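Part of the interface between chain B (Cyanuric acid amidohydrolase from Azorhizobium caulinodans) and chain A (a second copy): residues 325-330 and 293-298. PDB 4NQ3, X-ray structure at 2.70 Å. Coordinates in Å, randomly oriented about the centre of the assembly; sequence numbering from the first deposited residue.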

ATOM      1  N   VAL B 325       7.544  27.046   7.771  1.00 44.81           N
ATOM      2  CA  VAL B 325       8.792  27.512   7.193  1.00 46.39           C
ATOM      3  C   VAL B 325       8.577  27.914   5.722  1.00 47.02           C
ATOM      4  O   VAL B 325       9.472  28.457   5.075  1.00 52.25           O
ATOM      5  CB  VAL B 325       9.917  26.437   7.356  1.00 43.33           C
ATOM      6  CG1 VAL B 325       9.680  25.242   6.463  1.00 41.08           C
ATOM      7  CG2 VAL B 325      11.263  27.030   7.054  1.00 54.44           C
ATOM      8  N   GLY B 326       7.396  27.625   5.187  1.00 44.28           N
ATOM      9  CA  GLY B 326       7.005  28.132   3.880  1.00 43.51           C
ATOM     10  C   GLY B 326       7.497  27.430   2.618  1.00 46.57           C
ATOM     11  O   GLY B 326       7.242  27.907   1.516  1.00 55.63           O
ATOM     12  N   HIS B 327       8.206  26.313   2.751  1.00 45.92           N
ATOM     13  CA  HIS B 327       8.646  25.551   1.580  1.00 41.56           C
ATOM     14  C   HIS B 327       8.736  24.072   1.933  1.00 44.32           C
ATOM     15  O   HIS B 327       8.647  23.711   3.106  1.00 49.95           O
ATOM     16  CB  HIS B 327       9.990  26.052   1.094  1.00 47.51           C
ATOM     17  CG  HIS B 327      11.117  25.703   2.009  1.00 48.57           C
ATOM     18  ND1 HIS B 327      11.958  24.637   1.776  1.00 47.83           N
ATOM     19  CD2 HIS B 327      11.522  26.256   3.178  1.00 51.12           C
ATOM     20  CE1 HIS B 327      12.847  24.560   2.752  1.00 49.90           C
ATOM     21  NE2 HIS B 327      12.606  25.534   3.615  1.00 50.31           N
ATOM     22  N   THR B 328       8.943  23.209   0.943  1.00 43.84           N
ATOM     23  CA  THR B 328       8.813  21.771   1.191  1.00 41.95           C
ATOM     24  C   THR B 328      10.109  20.987   1.141  1.00 49.11           C
ATOM     25  O   THR B 328      10.099  19.760   1.208  1.00 46.72           O
ATOM     26  CB  THR B 328       7.877  21.124   0.183  1.00 41.01           C
ATOM     27  OG1 THR B 328       8.395  21.344  -1.130  1.00 44.26           O
ATOM     28  CG2 THR B 328       6.468  21.711   0.297  1.00 38.79           C
ATOM     29  N   GLU B 329      11.225  21.687   0.991  1.00 58.80           N
ATOM     30  CA  GLU B 329      12.514  21.014   0.906  1.00 61.31           C
ATOM     31  C   GLU B 329      13.103  20.863   2.285  1.00 60.41           C
ATOM     32  O   GLU B 329      14.183  21.382   2.575  1.00 64.52           O
ATOM     33  CB  GLU B 329      13.461  21.779   0.002  1.00 62.56           C
ATOM     34  CG  GLU B 329      14.231  20.896  -0.938  1.00 68.00           C
ATOM     35  CD  GLU B 329      14.870  21.702  -2.042  1.00 74.02           C
ATOM     36  OE1 GLU B 329      15.609  22.657  -1.714  1.00 77.28           O
ATOM     37  OE2 GLU B 329      14.608  21.401  -3.231  1.00 74.47           O
ATOM     38  N   ILE B 330      12.386  20.139   3.134  1.00 56.59           N
ATOM     39  CA  ILE B 330      12.829  19.951   4.496  1.00 50.80           C
ATOM     40  C   ILE B 330      13.137  18.475   4.710  1.00 50.08           C
ATOM     41  O   ILE B 330      12.614  17.614   4.009  1.00 54.75           O
ATOM     42  CB  ILE B 330      11.787  20.437   5.503  1.00 49.62           C
ATOM     43  CG1 ILE B 330      10.537  19.577   5.454  1.00 49.00           C
ATOM     44  CG2 ILE B 330      11.373  21.860   5.200  1.00 48.16           C
ATOM     45  CD1 ILE B 330       9.386  20.243   6.161  1.00 52.14           C
TER
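Chain A, residues 293-298: RIRGKR

Chain A meets chain B with a β-hairpin laid against an irregular loop, its turn residue Gly296(A) out of reach. Strand 293-294 runs into a type I' turn from Ile294(A) to Lys297(A), and strand 297-298 returns from the turn. The hairpin is closed by two backbone hydrogen bonds, Ile294(A) N to Lys297(A) O (2.7 Å) and Lys297(A) N to Ile294(A) O (3.0 Å). Arg295(A) and Gly296(A), at the turn's two central positions, both have positive phi. The chain B stretch leaves a helix at Gly326(B), also at positive phi, and continues without regular structure. CA of His327(B) lies 6.9 Å from CA of Arg295(A), and CA of Thr328(B) 6.8 Å from CA of Lys297(A); from Arg295(A) to Lys297(A) chain A advances in the same sense as chain B, while the incoming arm from Arg293(A) runs roughly the other way.

Lys297(A) covers the most surface. Its CB packs 3.5 Å from OG1 of Thr328(B), and its CD lies 3.5 Å from OE2 of Glu329(B). Its side chain, m at chi1 and chi2, t at chi3 and p at chi4, brings NZ to 3.9 Å from OE1 of Glu329(B), a long salt bridge, and to 3.9 Å from ND1 of His327(B). That ND1 accepts a hydrogen bond from N of Glu329(B) (3.1 Å).

Thr328(B), the second largest contributor, points its CA-to-CB bond toward the hairpin. Its CG2 meets CG2 of Ile294(A) at 4.1 Å, while its OG1 is 2.8 Å from O of water 1, which donates to O of Lys297(A) at 3.0 Å and so bridges the chains.

Arg295(A) reaches back along chain B with a nearly extended side chain: NH1 donates to O of Gly326(B) at 2.8 Å, the carbonyl oxygen lying at the guanidinium edge. The two stretches together bury 328 Å².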

ATOM      1  N   ARG A 293       4.764  20.176  -8.739  1.00 38.87           N
ATOM      2  CA  ARG A 293       5.612  21.011  -7.885  1.00 47.05           C
ATOM      3  C   ARG A 293       4.802  21.792  -6.858  1.00 44.25           C
ATOM      4  O   ARG A 293       3.644  22.131  -7.097  1.00 42.30           O
ATOM      5  CB  ARG A 293       6.443  22.006  -8.726  1.00 55.69           C
ATOM      6  CG  ARG A 293       7.164  21.413  -9.936  1.00 60.77           C
ATOM      7  CD  ARG A 293       8.148  22.398 -10.574  1.00 67.81           C
ATOM      8  NE  ARG A 293       9.048  21.727 -11.526  1.00 79.10           N
ATOM      9  CZ  ARG A 293      10.313  21.358 -11.267  1.00 81.09           C
ATOM     10  NH1 ARG A 293      10.874  21.603 -10.082  1.00 76.52           N
ATOM     11  NH2 ARG A 293      11.032  20.747 -12.206  1.00 82.53           N
ATOM     12  N   ILE A 294       5.422  22.066  -5.710  1.00 46.62           N
ATOM     13  CA  ILE A 294       4.911  23.056  -4.769  1.00 46.76           C
ATOM     14  C   ILE A 294       5.962  24.159  -4.587  1.00 49.11           C
ATOM     15  O   ILE A 294       7.074  23.901  -4.090  1.00 47.81           O
ATOM     16  CB  ILE A 294       4.557  22.429  -3.408  1.00 37.23           C
ATOM     17  CG1 ILE A 294       3.572  21.273  -3.613  1.00 37.18           C
ATOM     18  CG2 ILE A 294       4.019  23.494  -2.450  1.00 37.51           C
ATOM     19  CD1 ILE A 294       3.177  20.559  -2.347  1.00 36.15           C
ATOM     20  N   ARG A 295       5.593  25.377  -4.999  1.00 49.64           N
ATOM     21  CA  ARG A 295       6.451  26.568  -4.928  1.00 40.29           C
ATOM     22  C   ARG A 295       7.837  26.305  -5.517  1.00 45.61           C
ATOM     23  O   ARG A 295       8.854  26.670  -4.931  1.00 49.93           O
ATOM     24  CB  ARG A 295       6.548  27.068  -3.483  1.00 40.45           C
ATOM     25  CG  ARG A 295       5.181  27.406  -2.882  1.00 40.16           C
ATOM     26  CD  ARG A 295       5.257  28.057  -1.517  1.00 40.72           C
ATOM     27  NE  ARG A 295       3.933  28.377  -0.990  1.00 47.76           N
ATOM     28  CZ  ARG A 295       3.693  28.828   0.244  1.00 50.31           C
ATOM     29  NH1 ARG A 295       4.703  28.999   1.089  1.00 52.28           N
ATOM     30  NH2 ARG A 295       2.443  29.098   0.644  1.00 46.98           N
ATOM     31  N   GLY A 296       7.840  25.684  -6.698  1.00 40.93           N
ATOM     32  CA  GLY A 296       9.028  25.378  -7.466  1.00 41.78           C
ATOM     33  C   GLY A 296       9.647  24.023  -7.167  1.00 61.91           C
ATOM     34  O   GLY A 296      10.389  23.486  -7.995  1.00 59.45           O
ATOM     35  N   LYS A 297       9.321  23.452  -6.006  1.00 59.36           N
ATOM     36  CA  LYS A 297       9.979  22.234  -5.513  1.00 54.48           C
ATOM     37  C   LYS A 297       9.154  21.020  -5.915  1.00 48.88           C
ATOM     38  O   LYS A 297       7.943  21.021  -5.722  1.00 50.88           O
ATOM     39  CB  LYS A 297      10.128  22.286  -3.989  1.00 55.03           C
ATOM     40  CG  LYS A 297      10.740  23.582  -3.458  1.00 60.86           C
ATOM     41  CD  LYS A 297      12.176  23.795  -3.927  1.00 61.02           C
ATOM     42  CE  LYS A 297      12.731  25.141  -3.445  1.00 60.20           C
ATOM     43  NZ  LYS A 297      12.774  25.258  -1.948  1.00 61.14           N
ATOM     44  N   ARG A 298       9.781  19.997  -6.485  1.00 40.28           N
ATOM     45  CA  ARG A 298       9.011  18.855  -6.975  1.00 43.37           C
ATOM     46  C   ARG A 298       8.452  18.061  -5.813  1.00 46.26           C
ATOM     47  O   ARG A 298       9.017  18.069  -4.724  1.00 53.02           O
ATOM     48  CB  ARG A 298       9.844  17.941  -7.877  1.00 41.42           C
ATOM     49  CG  ARG A 298      10.571  16.798  -7.164  1.00 43.07           C
ATOM     50  CD  ARG A 298      11.562  16.089  -8.106  1.00 44.06           C
ATOM     51  NE  ARG A 298      11.155  14.716  -8.370  1.00 49.29           N
ATOM     52  CZ  ARG A 298      11.709  13.641  -7.810  1.00 60.26           C
ATOM     53  NH1 ARG A 298      11.257  12.425  -8.112  1.00 58.27           N
ATOM     54  NH2 ARG A 298      12.720  13.775  -6.958  1.00 65.12           N
TER
HETATM   55  O   HOH W   1       6.905  20.039  -3.041  1.00 36.98           O